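Sulfate adenylyltransferase (Allochromatium vinosum, PDB 4DNX) catalyses the transfer of an adenylyl group from ATP to sulfate, giving adenosine 5'-phosphosulfate and diphosphate. Local coordinates at residues 44-48 with 49-53; 274-277 with 278-282; 71-74 with 75-79. All coordinates share one frame; numbering follows the deposited sequence.

Interaction 1. Residues 44-48 with 49-53; sequences AVMLG and AGYFS
M46, on the last turn of helix 38-48, folds against two aromatic residues of the loop that follows. Its CB sits over one face of the F52 ring, 3.5 Å from the ring centroid, in a CH-pi contact. CG, placed beside the backbone N (chi1 -66°), passes over CZ of the same ring at 3.8 Å. The chain then bends at chi2 and chi3, bringing SD to 3.6 Å from Y51 CD2 in an oblique Met-aromatic contact. CE folds in between the two residues, 3.5 Å from Y51 CB and 3.6 Å from F52 CE1. The backbone lets the loop double back in this way: the helix ends in a Schellman motif at G50, whose positive phi turns the chain into a type I turn, G50 to S53. A49 N holds V45 O at 2.9 Å, while Y51 N and F52 N make weak bonds to M46 O. Were F52 cut back to an alanine, M46 CB and CG would probably lose the ring face they lie against, and M46 CE its contact with CE1. At the polar end of Y51, the hydroxyl is hydrogen-bonded to R178 O and H227 NE2.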
loop_
_atom_site.group_PDB
_atom_site.type_symbol
_atom_site.label_atom_id
_atom_site.label_comp_id
_atom_site.label_asym_id
_atom_site.label_seq_id
_atom_site.Cartn_x
_atom_site.Cartn_y
_atom_site.Cartn_z
ATOM N N ALA A 44 -15.874 5.409 7.751
ATOM C CA ALA A 44 -14.755 5.312 8.703
ATOM C C ALA A 44 -13.427 5.062 8.018
ATOM O O ALA A 44 -12.407 5.591 8.420
ATOM C CB ALA A 44 -15.019 4.178 9.756
ATOM N N VAL A 45 -13.452 4.237 6.967
ATOM C CA VAL A 45 -12.217 3.960 6.206
ATOM C C VAL A 45 -11.745 5.255 5.525
ATOM O O VAL A 45 -10.507 5.556 5.575
ATOM C CB VAL A 45 -12.425 2.826 5.189
ATOM C CG1 VAL A 45 -11.199 2.717 4.269
ATOM C CG2 VAL A 45 -12.580 1.514 5.904
ATOM N N MET A 46 -12.687 6.021 4.942
ATOM C CA MET A 46 -12.343 7.285 4.235
ATOM C C MET A 46 -11.790 8.298 5.264
ATOM O O MET A 46 -10.809 9.010 4.986
ATOM C CB MET A 46 -13.538 7.880 3.453
ATOM C CG MET A 46 -13.998 6.982 2.273
ATOM S SD MET A 46 -12.765 7.042 0.917
ATOM C CE MET A 46 -13.248 8.528 0.134
ATOM N N LEU A 47 -12.410 8.361 6.436
ATOM C CA LEU A 47 -11.861 9.222 7.502
ATOM C C LEU A 47 -10.453 8.765 7.947
ATOM O O LEU A 47 -9.535 9.602 8.168
ATOM C CB LEU A 47 -12.819 9.162 8.723
ATOM C CG LEU A 47 -14.070 10.066 8.550
ATOM C CD1 LEU A 47 -15.112 9.599 9.586
ATOM C CD2 LEU A 47 -13.686 11.529 8.736
ATOM N N GLY A 48 -10.279 7.462 8.150
ATOM C CA GLY A 48 -8.977 6.877 8.539
ATOM C C GLY A 48 -7.879 7.202 7.535
ATOM O O GLY A 48 -6.757 7.463 7.925
ATOM N N ALA A 49 -8.255 7.214 6.254
ATOM C CA ALA A 49 -7.270 7.296 5.137
ATOM C C ALA A 49 -7.023 8.742 4.720
ATOM O O ALA A 49 -6.221 8.993 3.804
ATOM C CB ALA A 49 -7.804 6.489 3.952
ATOM N N GLY A 50 -7.665 9.702 5.394
ATOM C CA GLY A 50 -7.423 11.140 5.125
ATOM C C GLY A 50 -8.253 11.731 3.977
ATOM O O GLY A 50 -8.177 12.941 3.690
ATOM N N TYR A 51 -9.055 10.909 3.309
ATOM C CA TYR A 51 -9.882 11.415 2.221
ATOM C C TYR A 51 -10.936 12.441 2.701
ATOM O O TYR A 51 -11.308 13.360 1.952
ATOM C CB TYR A 51 -10.575 10.260 1.521
ATOM C CG TYR A 51 -9.637 9.438 0.643
ATOM C CD1 TYR A 51 -9.113 9.984 -0.543
ATOM C CD2 TYR A 51 -9.295 8.116 0.988
ATOM C CE1 TYR A 51 -8.250 9.235 -1.360
ATOM C CE2 TYR A 51 -8.457 7.334 0.210
ATOM C CZ TYR A 51 -7.934 7.909 -0.992
ATOM O OH TYR A 51 -7.124 7.143 -1.784
ATOM N N PHE A 52 -11.449 12.274 3.934
ATOM C CA PHE A 52 -12.471 13.188 4.455
ATOM C C PHE A 52 -11.885 14.161 5.479
ATOM O O PHE A 52 -12.581 14.733 6.329
ATOM C CB PHE A 52 -13.653 12.397 5.048
ATOM C CG PHE A 52 -14.495 11.653 4.029
ATOM C CD1 PHE A 52 -14.350 11.817 2.632
ATOM C CD2 PHE A 52 -15.421 10.744 4.489
ATOM C CE1 PHE A 52 -15.168 11.116 1.739
ATOM C CE2 PHE A 52 -16.258 10.008 3.589
ATOM C CZ PHE A 52 -16.124 10.177 2.246
ATOM N N SER A 53 -10.585 14.423 5.342
ATOM C CA SER A 53 -9.968 15.425 6.198
ATOM C C SER A 53 -10.529 16.849 6.017
ATOM O O SER A 53 -10.956 17.178 4.888
ATOM C CB SER A 53 -8.452 15.512 5.848
ATOM O OG SER A 53 -7.786 16.534 6.613
HETATM O O HOH W 1 -10.009 11.825 6.652
#

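Interaction 2. Residues 274-277 with 278-282; sequences PREA and VLHAY
E276 and H280 lie one turn apart on helix 274-287, an alpha helix whose i to i+4 spacing brings their side chains together. The helix belongs to the ATP-sulfurylase part of the chain, with its Rossmann-like fold. E276 CG stands anti to its own backbone N (chi1 -173°) and the chain runs on extended, whereas H280 CG lies beside the backbone N (chi1 -73°), which tips the imidazole back toward the preceding turn. The two side chains therefore slant across one another, with the carboxylate and ring planes 38° apart. The closest approach is made by the methylene: E276 CG comes to 3.6 Å from H280 NE2, an off-centre CH-pi contact with the ring. The charged end is spoken for by the backbone before the helix, since OE2 accepts from L270 N and OE1 from A272 N. H280 ND1 is likewise engaged, hydrogen-bonded to NE2 of H298, whose ring stands nearly perpendicular to the imidazole.

A277 meets A310 and I294, V278 packs on I313 and V318, and R275 reaches out to the carbonyl oxygens of A68 and P80, across to the PUA-like part of the chain. The backbone bonds of the helix differ in length. V278 N to P274 O is 3.3 Å, and L279 N to R275 O is weak, but the next two bonds are shorter, A281 N to A277 O measuring 3.0 Å. E276 O does double duty: it accepts H280 N at 2.8 Å, in the carbonyl plane, and also lies over one face of the same residue's imidazole, 3.4 Å from CG.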
loop_
_atom_site.group_PDB
_atom_site.type_symbol
_atom_site.label_atom_id
_atom_site.label_comp_id
_atom_site.label_asym_id
_atom_site.label_seq_id
_atom_site.Cartn_x
_atom_site.Cartn_y
_atom_site.Cartn_z
ATOM N N PRO A 274 -24.937 14.618 -9.094
ATOM C CA PRO A 274 -24.265 15.900 -8.842
ATOM C C PRO A 274 -23.797 16.061 -7.395
ATOM O O PRO A 274 -22.672 16.530 -7.150
ATOM C CB PRO A 274 -25.308 16.944 -9.194
ATOM C CG PRO A 274 -26.301 16.251 -10.109
ATOM C CD PRO A 274 -26.208 14.776 -9.840
ATOM N N ARG A 275 -24.625 15.699 -6.412
ATOM C CA ARG A 275 -24.090 15.779 -5.038
ATOM C C ARG A 275 -22.847 14.892 -4.750
ATOM O O ARG A 275 -21.937 15.301 -4.002
ATOM C CB ARG A 275 -25.160 15.516 -3.998
ATOM C CG ARG A 275 -24.648 15.757 -2.553
ATOM C CD ARG A 275 -24.344 17.280 -2.251
ATOM N NE ARG A 275 -25.570 18.041 -2.196
ATOM C CZ ARG A 275 -26.206 18.355 -1.059
ATOM N NH1 ARG A 275 -25.680 18.061 0.119
ATOM N NH2 ARG A 275 -27.348 18.992 -1.110
ATOM N N GLU A 276 -22.801 13.697 -5.339
ATOM C CA GLU A 276 -21.691 12.803 -5.133
ATOM C C GLU A 276 -20.457 13.322 -5.879
ATOM O O GLU A 276 -19.337 13.130 -5.410
ATOM C CB GLU A 276 -22.050 11.383 -5.571
ATOM C CG GLU A 276 -20.998 10.368 -5.223
ATOM C CD GLU A 276 -21.523 8.950 -5.249
ATOM O OE1 GLU A 276 -22.548 8.756 -5.935
ATOM O OE2 GLU A 276 -20.904 8.066 -4.597
ATOM N N ALA A 277 -20.684 14.017 -7.012
ATOM C CA ALA A 277 -19.576 14.606 -7.771
ATOM C C ALA A 277 -18.835 15.639 -6.906
ATOM O O ALA A 277 -17.601 15.738 -6.978
ATOM C CB ALA A 277 -20.078 15.237 -9.101
ATOM N N VAL A 278 -19.567 16.399 -6.081
ATOM C CA VAL A 278 -18.906 17.345 -5.181
ATOM C C VAL A 278 -18.056 16.607 -4.124
ATOM O O VAL A 278 -16.921 17.048 -3.787
ATOM C CB VAL A 278 -19.929 18.296 -4.503
ATOM C CG1 VAL A 278 -19.203 19.274 -3.588
ATOM C CG2 VAL A 278 -20.714 19.047 -5.621
ATOM N N LEU A 279 -18.610 15.531 -3.576
ATOM C CA LEU A 279 -17.839 14.701 -2.641
ATOM C C LEU A 279 -16.552 14.164 -3.294
ATOM O O LEU A 279 -15.459 14.218 -2.687
ATOM C CB LEU A 279 -18.705 13.542 -2.145
ATOM C CG LEU A 279 -18.008 12.683 -1.099
ATOM C CD1 LEU A 279 -17.705 13.523 0.175
ATOM C CD2 LEU A 279 -18.909 11.457 -0.767
ATOM N N HIS A 280 -16.686 13.653 -4.533
ATOM C CA HIS A 280 -15.529 13.194 -5.341
ATOM C C HIS A 280 -14.469 14.262 -5.501
ATOM O O HIS A 280 -13.300 13.964 -5.296
ATOM C CB HIS A 280 -15.987 12.757 -6.720
ATOM C CG HIS A 280 -16.728 11.461 -6.740
ATOM N ND1 HIS A 280 -17.370 11.008 -7.884
ATOM C CD2 HIS A 280 -16.943 10.528 -5.783
ATOM C CE1 HIS A 280 -17.935 9.836 -7.621
ATOM N NE2 HIS A 280 -17.686 9.519 -6.356
ATOM N N ALA A 281 -14.874 15.491 -5.835
ATOM C CA ALA A 281 -13.923 16.607 -5.963
ATOM C C ALA A 281 -13.232 16.891 -4.626
ATOM O O ALA A 281 -11.998 17.092 -4.553
ATOM C CB ALA A 281 -14.612 17.859 -6.544
ATOM N N TYR A 282 -14.014 16.836 -3.555
ATOM C CA TYR A 282 -13.479 17.102 -2.222
ATOM C C TYR A 282 -12.337 16.137 -1.872
ATOM O O TYR A 282 -11.217 16.591 -1.515
ATOM C CB TYR A 282 -14.619 16.948 -1.236
ATOM C CG TYR A 282 -14.257 17.314 0.202
ATOM C CD1 TYR A 282 -13.500 16.440 0.989
ATOM C CD2 TYR A 282 -14.704 18.500 0.742
ATOM C CE1 TYR A 282 -13.148 16.808 2.322
ATOM C CE2 TYR A 282 -14.396 18.885 2.051
ATOM C CZ TYR A 282 -13.609 18.023 2.830
ATOM O OH TYR A 282 -13.290 18.419 4.112
#

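Interaction 3. Residues 71-74 with 75-79; sequences MTLT and DGRFF
Backbone hydrogen bonds tie M71-T74 to D75-F79. L73 N gives a nearly straight bond to R77 O at 2.9 Å, F79 N reaches M71 O from above the carbonyl plane, and G76 N closes the turn on L73 O. The charged contact belongs to D75 and R77: R77 NE points in its guanidinium plane at the syn lone pair of D75 OD1, 3.0 Å away. The same oxygen also takes R77 N from above the carboxylate plane, so two donors grip it. Over the flat group of R77 lies L73, its CD1 on one face of the guanidinium, 3.3 Å from R77 NH2. Apolar packing pairs M71 with F78, which run side by side: M71 CB touches F78 CE1 at 3.7 Å, and the sulfur stands at the edge of the ring in a Met-aromatic contact. F78 CG swings anti to the backbone N (chi1 176°), which carries the ring alongside M71. F78 and F79 pack on V278 and L279 of helix 274-287. With a single beta bridge between T72 and F78, this is a tight hairpin loop: a type I turn from L73 to G76 plus a G1 bulge at G76, whose phi is positive, with the Asx turn of D75 beside it.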
loop_
_atom_site.group_PDB
_atom_site.type_symbol
_atom_site.label_atom_id
_atom_site.label_comp_id
_atom_site.label_asym_id
_atom_site.label_seq_id
_atom_site.Cartn_x
_atom_site.Cartn_y
_atom_site.Cartn_z
ATOM N N MET A 71 -24.343 21.937 2.341
ATOM C CA MET A 71 -22.967 21.462 2.210
ATOM C C MET A 71 -22.020 22.081 3.221
ATOM O O MET A 71 -20.829 22.188 2.964
ATOM C CB MET A 71 -22.445 21.630 0.766
ATOM C CG MET A 71 -23.339 21.039 -0.329
ATOM S SD MET A 71 -22.456 21.329 -1.925
ATOM C CE MET A 71 -23.763 21.641 -3.079
ATOM N N THR A 72 -22.536 22.445 4.392
ATOM C CA THR A 72 -21.683 22.901 5.501
ATOM C C THR A 72 -22.071 22.220 6.806
ATOM O O THR A 72 -23.227 21.831 7.003
ATOM C CB THR A 72 -21.759 24.445 5.730
ATOM O OG1 THR A 72 -23.093 24.810 6.141
ATOM C CG2 THR A 72 -21.386 25.217 4.485
ATOM N N LEU A 73 -21.107 22.114 7.709
ATOM C CA LEU A 73 -21.380 21.785 9.103
ATOM C C LEU A 73 -21.934 23.003 9.875
ATOM O O LEU A 73 -21.903 24.157 9.398
ATOM C CB LEU A 73 -20.098 21.256 9.748
ATOM C CG LEU A 73 -19.458 20.073 8.966
ATOM C CD1 LEU A 73 -18.279 19.551 9.733
ATOM C CD2 LEU A 73 -20.475 18.969 8.724
ATOM N N THR A 74 -22.499 22.767 11.065
ATOM C CA THR A 74 -23.017 23.910 11.870
ATOM C C THR A 74 -21.971 24.983 12.194
ATOM O O THR A 74 -22.315 26.157 12.299
ATOM C CB THR A 74 -23.697 23.473 13.201
ATOM O OG1 THR A 74 -22.785 22.679 13.973
ATOM C CG2 THR A 74 -24.984 22.697 12.909
ATOM N N ASP A 75 -20.694 24.579 12.304
ATOM C CA ASP A 75 -19.630 25.549 12.562
ATOM C C ASP A 75 -19.106 26.247 11.312
ATOM O O ASP A 75 -18.220 27.107 11.391
ATOM C CB ASP A 75 -18.497 24.923 13.402
ATOM C CG ASP A 75 -17.589 23.988 12.616
ATOM O OD1 ASP A 75 -17.887 23.538 11.469
ATOM O OD2 ASP A 75 -16.526 23.656 13.197
ATOM N N GLY A 76 -19.663 25.902 10.159
ATOM C CA GLY A 76 -19.314 26.592 8.935
ATOM C C GLY A 76 -18.316 25.899 8.034
ATOM O O GLY A 76 -18.133 26.344 6.900
ATOM N N ARG A 77 -17.684 24.815 8.493
ATOM C CA ARG A 77 -16.768 24.030 7.611
ATOM C C ARG A 77 -17.522 23.450 6.396
ATOM O O ARG A 77 -18.640 22.963 6.545
ATOM C CB ARG A 77 -16.098 22.859 8.373
ATOM C CG ARG A 77 -14.990 23.260 9.350
ATOM C CD ARG A 77 -14.491 22.062 10.194
ATOM N NE ARG A 77 -15.549 21.624 11.110
ATOM C CZ ARG A 77 -15.589 20.451 11.743
ATOM N NH1 ARG A 77 -14.628 19.556 11.587
ATOM N NH2 ARG A 77 -16.609 20.178 12.545
ATOM N N PHE A 78 -16.917 23.501 5.206
ATOM C CA PHE A 78 -17.486 22.867 4.028
ATOM C C PHE A 78 -17.361 21.325 4.107
ATOM O O PHE A 78 -16.265 20.776 4.315
ATOM C CB PHE A 78 -16.767 23.383 2.782
ATOM C CG PHE A 78 -17.208 22.727 1.516
ATOM C CD1 PHE A 78 -18.518 22.902 1.031
ATOM C CD2 PHE A 78 -16.312 21.926 0.782
ATOM C CE1 PHE A 78 -18.934 22.253 -0.177
ATOM C CE2 PHE A 78 -16.737 21.304 -0.408
ATOM C CZ PHE A 78 -18.038 21.465 -0.870
ATOM N N PHE A 79 -18.488 20.639 3.917
ATOM C CA PHE A 79 -18.508 19.196 3.690
ATOM C C PHE A 79 -19.813 18.751 3.001
ATOM O O PHE A 79 -20.904 19.031 3.491
ATOM C CB PHE A 79 -18.235 18.394 4.959
ATOM C CG PHE A 79 -17.821 16.977 4.658
ATOM C CD1 PHE A 79 -16.484 16.673 4.313
ATOM C CD2 PHE A 79 -18.786 15.952 4.584
ATOM C CE1 PHE A 79 -16.097 15.401 3.976
ATOM C CE2 PHE A 79 -18.414 14.645 4.230
ATOM C CZ PHE A 79 -17.039 14.349 3.939
#

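In the fold
Along the chain the order is interaction 1, interaction 3, interaction 2. Interaction 1 takes in the end of helix 38-48 and the loop after it, interaction 3 the loop after helix 61-70, both in the PUA-like part; interaction 2 lies on helix 274-287 of the ATP-sulfurylase part. Their centres form a triangle of about 15 to 17 Å, and all three touch. Interactions 1 and 3 meet where F52 packs edge-to-face on F79. Both also reach the helix of interaction 2: S53 O is probably hydrogen-bonded to Y282 OH, F52 packs on L279, and the Y282 ring meets F79 edge-to-face. Helix 274-287 thus packs against both PUA-like loops, joining the two parts of the chain through aromatic and aliphatic packing together with polar bonds.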